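Local coordinates for protein 223aa long hypothetical arylmalonate decarboxylase (Sulfolobus tokodaii, PDB 2DGD) that probably acts as a lyase resembling arylmalonate decarboxylases, which remove carbon dioxide from arylmalonates, although its own substrate has not been established, at residues A178-S183 and S201-A206; E50-E55 and A82-R87. All blocks are in the same frame, centred on the assembly; numbering follows the deposited sequence.

Contact 1 of 2, residues A178-S183 and S201-A206; sequences ACTALS and SENAAA
Glu202 and Asn203, in the first turn of helix 202-214, both reach the loop at Cys179 and Thr180. Glu202 extends beyond CG, with CG anti to the backbone N (chi1 -162°), and its OE2 accepts from Cys179 N at 2.7 Å. The donor meets the anti side of that oxygen, 29° out of the carboxylate plane. Thr180 crosses Glu202 obliquely, its CG2 3.7 Å from Glu202 CG. The side chains of Asn203 and Thr180 cross at about a right angle: ND2 donates to Thr180 O at 3.1 Å, and although that oxygen lies in the amide plane, the nitrogen stands above the carbonyl plane. OD1 faces Thr180 CB.

In the next shell, Asp22 OD1 also accepts from Asn203 ND2, while Thr180 OG1 bonds to Gly73 O. A water accepts from Asn203 N and donates to Leu182 O at 3.3 Å, joining the start of the helix to the loop. Ser201, the N-cap, fixes that start, its OG accepting from Ala204 N at 3.1 Å.

The whole is a strand-end loop held by the N-terminal turn of a helix beyond the adjacent strand of a parallel sheet. In many members of the Asp/Glu racemase clan such a loop carries a Cys-Thr pair at the active site; Cys179-Thr180 is consistent with that role, though unproven.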
ATOM      1  N   ALA A 178      31.426 -16.811   5.753  1.00 23.95           N
ATOM      2  CA  ALA A 178      32.526 -15.958   6.202  1.00 23.65           C
ATOM      3  C   ALA A 178      32.847 -14.734   5.344  1.00 23.56           C
ATOM      4  O   ALA A 178      32.484 -14.665   4.175  1.00 24.55           O
ATOM      5  CB  ALA A 178      33.780 -16.802   6.370  1.00 21.66           C
ATOM      6  N   CYS A 179      33.537 -13.783   5.966  1.00 23.54           N
ATOM      7  CA  CYS A 179      33.990 -12.523   5.368  1.00 25.40           C
ATOM      8  C   CYS A 179      32.943 -11.415   5.310  1.00 25.53           C
ATOM      9  O   CYS A 179      31.838 -11.600   4.790  1.00 26.67           O
ATOM     10  CB  CYS A 179      34.578 -12.737   3.965  1.00 26.27           C
ATOM     11  SG  CYS A 179      35.826 -11.475   3.527  1.00 25.95           S
ATOM     12  N   THR A 180      33.318 -10.254   5.844  1.00 24.04           N
ATOM     13  CA  THR A 180      32.443  -9.099   5.885  1.00 22.95           C
ATOM     14  C   THR A 180      32.414  -8.336   4.576  1.00 22.64           C
ATOM     15  O   THR A 180      31.634  -7.398   4.431  1.00 22.37           O
ATOM     16  CB  THR A 180      32.859  -8.124   6.994  1.00 22.81           C
ATOM     17  OG1 THR A 180      34.185  -7.648   6.736  1.00 23.10           O
ATOM     18  CG2 THR A 180      32.811  -8.805   8.343  1.00 22.15           C
ATOM     19  N   ALA A 181      33.258  -8.729   3.624  1.00 23.18           N
ATOM     20  CA  ALA A 181      33.288  -8.056   2.317  1.00 23.47           C
ATOM     21  C   ALA A 181      32.085  -8.477   1.460  1.00 23.45           C
ATOM     22  O   ALA A 181      31.688  -7.770   0.537  1.00 23.21           O
ATOM     23  CB  ALA A 181      34.576  -8.369   1.591  1.00 22.00           C
ATOM     24  N   LEU A 182      31.514  -9.638   1.770  1.00 22.69           N
ATOM     25  CA  LEU A 182      30.351 -10.128   1.052  1.00 21.24           C
ATOM     26  C   LEU A 182      29.093  -9.431   1.554  1.00 21.48           C
ATOM     27  O   LEU A 182      28.886  -9.298   2.760  1.00 23.51           O
ATOM     28  CB  LEU A 182      30.188 -11.631   1.267  1.00 20.26           C
ATOM     29  CG  LEU A 182      31.112 -12.606   0.535  1.00 20.40           C
ATOM     30  CD1 LEU A 182      30.818 -14.025   1.014  1.00 17.56           C
ATOM     31  CD2 LEU A 182      30.911 -12.497  -0.974  1.00 17.59           C
ATOM     32  N   SER A 183      28.261  -8.968   0.632  1.00 20.08           N
ATOM     33  CA  SER A 183      27.006  -8.339   1.009  1.00 19.14           C
ATOM     34  C   SER A 183      26.012  -9.496   1.060  1.00 19.99           C
ATOM     35  O   SER A 183      25.549  -9.985   0.018  1.00 19.47           O
ATOM     36  CB  SER A 183      26.580  -7.334  -0.042  1.00 17.11           C
ATOM     37  OG  SER A 183      25.296  -6.833   0.263  1.00 18.34           O
ATOM     38  N   SER A 201      25.605 -14.941   8.495  1.00 20.26           N
ATOM     39  CA  SER A 201      26.674 -14.273   7.762  1.00 20.65           C
ATOM     40  C   SER A 201      27.437 -13.463   8.788  1.00 21.90           C
ATOM     41  O   SER A 201      26.897 -13.102   9.833  1.00 22.30           O
ATOM     42  CB  SER A 201      26.116 -13.333   6.705  1.00 19.54           C
ATOM     43  OG  SER A 201      25.597 -12.173   7.314  1.00 19.84           O
ATOM     44  N   GLU A 202      28.690 -13.165   8.487  1.00 23.57           N
ATOM     45  CA  GLU A 202      29.513 -12.426   9.424  1.00 23.62           C
ATOM     46  C   GLU A 202      28.947 -11.041   9.717  1.00 22.88           C
ATOM     47  O   GLU A 202      28.978 -10.583  10.867  1.00 22.56           O
ATOM     48  CB  GLU A 202      30.942 -12.342   8.887  1.00 24.15           C
ATOM     49  CG  GLU A 202      31.965 -11.984   9.937  1.00 28.08           C
ATOM     50  CD  GLU A 202      33.358 -12.446   9.573  1.00 31.12           C
ATOM     51  OE1 GLU A 202      34.319 -12.000  10.236  1.00 33.85           O
ATOM     52  OE2 GLU A 202      33.491 -13.262   8.632  1.00 32.83           O
ATOM     53  N   ASN A 203      28.408 -10.380   8.695  1.00 21.22           N
ATOM     54  CA  ASN A 203      27.850  -9.055   8.897  1.00 20.00           C
ATOM     55  C   ASN A 203      26.605  -9.088   9.769  1.00 19.21           C
ATOM     56  O   ASN A 203      26.451  -8.253  10.656  1.00 20.57           O
ATOM     57  CB  ASN A 203      27.551  -8.378   7.558  1.00 20.09           C
ATOM     58  CG  ASN A 203      28.811  -8.007   6.803  1.00 20.96           C
ATOM     59  OD1 ASN A 203      29.848  -7.738   7.407  1.00 20.28           O
ATOM     60  ND2 ASN A 203      28.726  -7.977   5.478  1.00 21.48           N
ATOM     61  N   ALA A 204      25.721 -10.051   9.537  1.00 18.41           N
ATOM     62  CA  ALA A 204      24.504 -10.153  10.337  1.00 18.96           C
ATOM     63  C   ALA A 204      24.844 -10.437  11.804  1.00 19.94           C
ATOM     64  O   ALA A 204      24.230  -9.878  12.718  1.00 18.58           O
ATOM     65  CB  ALA A 204      23.606 -11.244   9.789  1.00 18.30           C
ATOM     66  N   ALA A 205      25.824 -11.310  12.024  1.00 20.29           N
ATOM     67  CA  ALA A 205      26.247 -11.653  13.371  1.00 19.90           C
ATOM     68  C   ALA A 205      26.788 -10.410  14.063  1.00 21.23           C
ATOM     69  O   ALA A 205      26.496 -10.158  15.229  1.00 21.77           O
ATOM     70  CB  ALA A 205      27.304 -12.726  13.328  1.00 19.00           C
ATOM     71  N   ALA A 206      27.576  -9.623  13.342  1.00 22.12           N
ATOM     72  CA  ALA A 206      28.133  -8.411  13.920  1.00 23.94           C
ATOM     73  C   ALA A 206      27.026  -7.454  14.376  1.00 25.57           C
ATOM     74  O   ALA A 206      27.078  -6.928  15.489  1.00 25.46           O
ATOM     75  CB  ALA A 206      29.032  -7.728  12.917  1.00 23.41           C
TER
HETATM   76  O   HOH W   1      28.442 -10.900   5.589  1.00 12.94           O

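Contact 2 of 2, residues E50-E55 and A82-R87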
ATOM      1  N   GLU A  50      53.178  -3.281  17.683  1.00 66.40           N
ATOM      2  CA  GLU A  50      53.096  -1.883  18.090  1.00 67.14           C
ATOM      3  C   GLU A  50      52.587  -1.032  16.930  1.00 66.06           C
ATOM      4  O   GLU A  50      51.854  -0.068  17.135  1.00 65.93           O
ATOM      5  CB  GLU A  50      54.458  -1.364  18.548  1.00 69.69           C
ATOM      6  CG  GLU A  50      55.510  -1.349  17.458  1.00 74.87           C
ATOM      7  CD  GLU A  50      56.748  -0.546  17.836  1.00 77.71           C
ATOM      8  OE1 GLU A  50      57.691  -0.491  17.011  1.00 79.17           O
ATOM      9  OE2 GLU A  50      56.775   0.032  18.948  1.00 78.52           O
ATOM     10  N   GLU A  51      52.986  -1.399  15.715  1.00 65.07           N
ATOM     11  CA  GLU A  51      52.559  -0.697  14.507  1.00 64.18           C
ATOM     12  C   GLU A  51      51.046  -0.820  14.377  1.00 62.19           C
ATOM     13  O   GLU A  51      50.337   0.173  14.190  1.00 62.36           O
ATOM     14  CB  GLU A  51      53.214  -1.322  13.276  1.00 67.09           C
ATOM     15  CG  GLU A  51      54.364  -0.526  12.691  1.00 71.47           C
ATOM     16  CD  GLU A  51      53.930   0.851  12.216  1.00 74.71           C
ATOM     17  OE1 GLU A  51      53.710   1.740  13.071  1.00 75.66           O
ATOM     18  OE2 GLU A  51      53.797   1.038  10.984  1.00 76.45           O
ATOM     19  N   PHE A  52      50.569  -2.056  14.469  1.00 58.73           N
ATOM     20  CA  PHE A  52      49.150  -2.360  14.385  1.00 54.99           C
ATOM     21  C   PHE A  52      48.405  -1.568  15.451  1.00 53.64           C
ATOM     22  O   PHE A  52      47.517  -0.778  15.138  1.00 54.67           O
ATOM     23  CB  PHE A  52      48.941  -3.864  14.589  1.00 53.04           C
ATOM     24  CG  PHE A  52      47.502  -4.290  14.611  1.00 50.70           C
ATOM     25  CD1 PHE A  52      46.972  -4.929  15.726  1.00 50.06           C
ATOM     26  CD2 PHE A  52      46.678  -4.066  13.517  1.00 49.67           C
ATOM     27  CE1 PHE A  52      45.647  -5.338  15.751  1.00 49.68           C
ATOM     28  CE2 PHE A  52      45.348  -4.472  13.533  1.00 49.30           C
ATOM     29  CZ  PHE A  52      44.832  -5.110  14.652  1.00 49.58           C
ATOM     30  N   GLU A  53      48.782  -1.766  16.708  1.00 51.94           N
ATOM     31  CA  GLU A  53      48.135  -1.069  17.813  1.00 51.54           C
ATOM     32  C   GLU A  53      48.100   0.453  17.653  1.00 50.25           C
ATOM     33  O   GLU A  53      47.136   1.104  18.045  1.00 50.04           O
ATOM     34  CB  GLU A  53      48.818  -1.449  19.129  1.00 51.45           C
ATOM     35  CG  GLU A  53      48.269  -0.751  20.361  1.00 52.94           C
ATOM     36  CD  GLU A  53      48.525  -1.554  21.628  1.00 56.13           C
ATOM     37  OE1 GLU A  53      49.430  -2.424  21.595  1.00 56.32           O
ATOM     38  OE2 GLU A  53      47.834  -1.318  22.651  1.00 56.70           O
ATOM     39  N   LYS A  54      49.144   1.024  17.068  1.00 49.72           N
ATOM     40  CA  LYS A  54      49.189   2.465  16.881  1.00 49.11           C
ATOM     41  C   LYS A  54      48.175   2.904  15.828  1.00 48.31           C
ATOM     42  O   LYS A  54      47.464   3.895  16.011  1.00 48.77           O
ATOM     43  CB  LYS A  54      50.593   2.902  16.465  1.00 50.15           C
ATOM     44  CG  LYS A  54      50.802   4.405  16.528  1.00 52.78           C
ATOM     45  CD  LYS A  54      52.169   4.812  15.995  1.00 54.59           C
ATOM     46  CE  LYS A  54      52.286   4.531  14.505  1.00 56.10           C
ATOM     47  NZ  LYS A  54      53.601   4.970  13.950  1.00 57.49           N
ATOM     48  N   GLU A  55      48.110   2.167  14.724  1.00 47.21           N
ATOM     49  CA  GLU A  55      47.173   2.486  13.652  1.00 46.95           C
ATOM     50  C   GLU A  55      45.744   2.209  14.100  1.00 45.08           C
ATOM     51  O   GLU A  55      44.816   2.937  13.750  1.00 44.43           O
ATOM     52  CB  GLU A  55      47.497   1.666  12.402  1.00 49.10           C
ATOM     53  CG  GLU A  55      48.815   2.053  11.736  1.00 54.47           C
ATOM     54  CD  GLU A  55      49.153   1.201  10.509  1.00 57.19           C
ATOM     55  OE1 GLU A  55      48.376   1.212   9.529  1.00 58.82           O
ATOM     56  OE2 GLU A  55      50.205   0.522  10.522  1.00 58.98           O
ATOM     57  N   ALA A  82      43.442 -10.686  18.962  1.00 48.71           N
ATOM     58  CA  ALA A  82      42.149 -10.179  19.394  1.00 48.56           C
ATOM     59  C   ALA A  82      42.291  -9.351  20.671  1.00 48.30           C
ATOM     60  O   ALA A  82      41.627  -8.328  20.835  1.00 48.33           O
ATOM     61  CB  ALA A  82      41.185 -11.340  19.625  1.00 48.12           C
ATOM     62  N   HIS A  83      43.170  -9.792  21.565  1.00 47.82           N
ATOM     63  CA  HIS A  83      43.394  -9.099  22.830  1.00 46.99           C
ATOM     64  C   HIS A  83      43.902  -7.672  22.642  1.00 46.20           C
ATOM     65  O   HIS A  83      43.616  -6.790  23.455  1.00 46.12           O
ATOM     66  CB  HIS A  83      44.378  -9.887  23.700  1.00 47.97           C
ATOM     67  CG  HIS A  83      45.706 -10.128  23.051  1.00 48.98           C
ATOM     68  ND1 HIS A  83      45.867 -10.969  21.969  1.00 49.06           N
ATOM     69  CD2 HIS A  83      46.934  -9.621  23.318  1.00 49.04           C
ATOM     70  CE1 HIS A  83      47.136 -10.966  21.597  1.00 48.50           C
ATOM     71  NE2 HIS A  83      47.804 -10.156  22.400  1.00 48.39           N
ATOM     72  N   VAL A  84      44.661  -7.444  21.577  1.00 45.09           N
ATOM     73  CA  VAL A  84      45.189  -6.113  21.299  1.00 44.99           C
ATOM     74  C   VAL A  84      44.035  -5.193  20.925  1.00 44.12           C
ATOM     75  O   VAL A  84      43.955  -4.058  21.387  1.00 44.32           O
ATOM     76  CB  VAL A  84      46.203  -6.138  20.127  1.00 45.82           C
ATOM     77  CG1 VAL A  84      46.689  -4.718  19.810  1.00 44.95           C
ATOM     78  CG2 VAL A  84      47.381  -7.032  20.485  1.00 45.02           C
ATOM     79  N   ILE A  85      43.145  -5.710  20.083  1.00 43.19           N
ATOM     80  CA  ILE A  85      41.974  -4.980  19.618  1.00 41.16           C
ATOM     81  C   ILE A  85      41.053  -4.634  20.786  1.00 41.17           C
ATOM     82  O   ILE A  85      40.627  -3.486  20.934  1.00 41.38           O
ATOM     83  CB  ILE A  85      41.201  -5.823  18.582  1.00 40.47           C
ATOM     84  CG1 ILE A  85      42.135  -6.170  17.414  1.00 40.26           C
ATOM     85  CG2 ILE A  85      39.983  -5.062  18.087  1.00 40.17           C
ATOM     86  CD1 ILE A  85      41.539  -7.114  16.386  1.00 38.66           C
ATOM     87  N   LYS A  86      40.751  -5.627  21.618  1.00 40.84           N
ATOM     88  CA  LYS A  86      39.881  -5.429  22.776  1.00 40.39           C
ATOM     89  C   LYS A  86      40.501  -4.391  23.713  1.00 40.65           C
ATOM     90  O   LYS A  86      39.798  -3.620  24.359  1.00 40.21           O
ATOM     91  CB  LYS A  86      39.715  -6.749  23.531  1.00 40.15           C
ATOM     92  CG  LYS A  86      39.472  -7.958  22.646  1.00 38.68           C
ATOM     93  CD  LYS A  86      38.021  -8.091  22.266  1.00 39.85           C
ATOM     94  CE  LYS A  86      37.322  -9.147  23.111  1.00 39.86           C
ATOM     95  NZ  LYS A  86      37.840 -10.508  22.807  1.00 39.40           N
ATOM     96  N   ARG A  87      41.828  -4.388  23.778  1.00 41.58           N
ATOM     97  CA  ARG A  87      42.570  -3.469  24.631  1.00 41.97           C
ATOM     98  C   ARG A  87      42.404  -2.024  24.179  1.00 41.39           C
ATOM     99  O   ARG A  87      42.110  -1.136  24.983  1.00 43.49           O
ATOM    100  CB  ARG A  87      44.054  -3.837  24.618  1.00 43.58           C
ATOM    101  CG  ARG A  87      44.932  -2.981  25.530  1.00 47.74           C
ATOM    102  CD  ARG A  87      46.385  -3.055  25.075  1.00 49.96           C
ATOM    103  NE  ARG A  87      46.812  -4.441  24.907  1.00 54.07           N
ATOM    104  CZ  ARG A  87      47.836  -4.821  24.148  1.00 56.14           C
ATOM    105  NH1 ARG A  87      48.159  -6.111  24.052  1.00 56.16           N
ATOM    106  NH2 ARG A  87      48.532  -3.912  23.478  1.00 56.68           N
TER
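Phe52 and Val84 supply much of the apolar contact between helices 49-63 and 82-88, whose short segments run 10.3 Å apart at closest approach with a crossing angle of -32°. Phe52 leaves its helix with CG anti to the backbone N (chi1 176°), and its ring carbon CD1 comes within 4.1 Å of Val84 CG1, which approaches obliquely. Ile85 arrives differently: its CG1 lies at the ring edge, near the plane, 4.0 Å from both CE1 and CZ of Phe52. Val84 CG1 also packs 4.0 Å from Glu53 CB, so one methyl serves two neighbouring residues of the facing helix. Beyond the two segments, Phe52 and Ile85 both touch Tyr72 of strand 69-72, and the Phe52 ring meets that of Tyr76.

The charged contact lies toward the exposed side. Glu53 and Arg87 form a salt bridge in which a single nitrogen, NH2, faces both carboxylate oxygens, 2.6 Å from OE1 and 2.8 Å from OE2; the hydrogen bond to OE2 is weak. OE1 sits at the guanidinium edge, near its plane, yet the two flat groups are turned 45° against each other. The arginine chain bends at chi3, and one guanidinium face meets Val84 CA of its own helix, offset toward the rim.

With Phe52 and Ile85 touching strand 69-72 and an ion pair farther out, the contact packs two helices that run in the same general direction, though clearly inclined, in an alpha/beta layer. Helix 49-63 belongs to the beta-alpha-beta crossover that leads from strand 31-38, past strand 6-13, to strand 69-72.

The two contacts sit at different depths in one alpha/beta chain. Their centres are 22 Å apart and their nearest atoms about 11 Å, so they do not touch. Contact 1 is central, 3 Å from the centre of the chain; its loop follows a strand of the four-stranded sheet and bonds to Gly73, just beyond the three-stranded one, which places it between the two halves, near the probable active site. Contact 2, centred 19 Å from the chain centre, packs two helices against the three-stranded sheet. Strand 69-72 offers an indirect connection: Tyr72 touches Phe52 and Ile85 of contact 2, and the next residue, Gly73, accepts a hydrogen bond from contact 1.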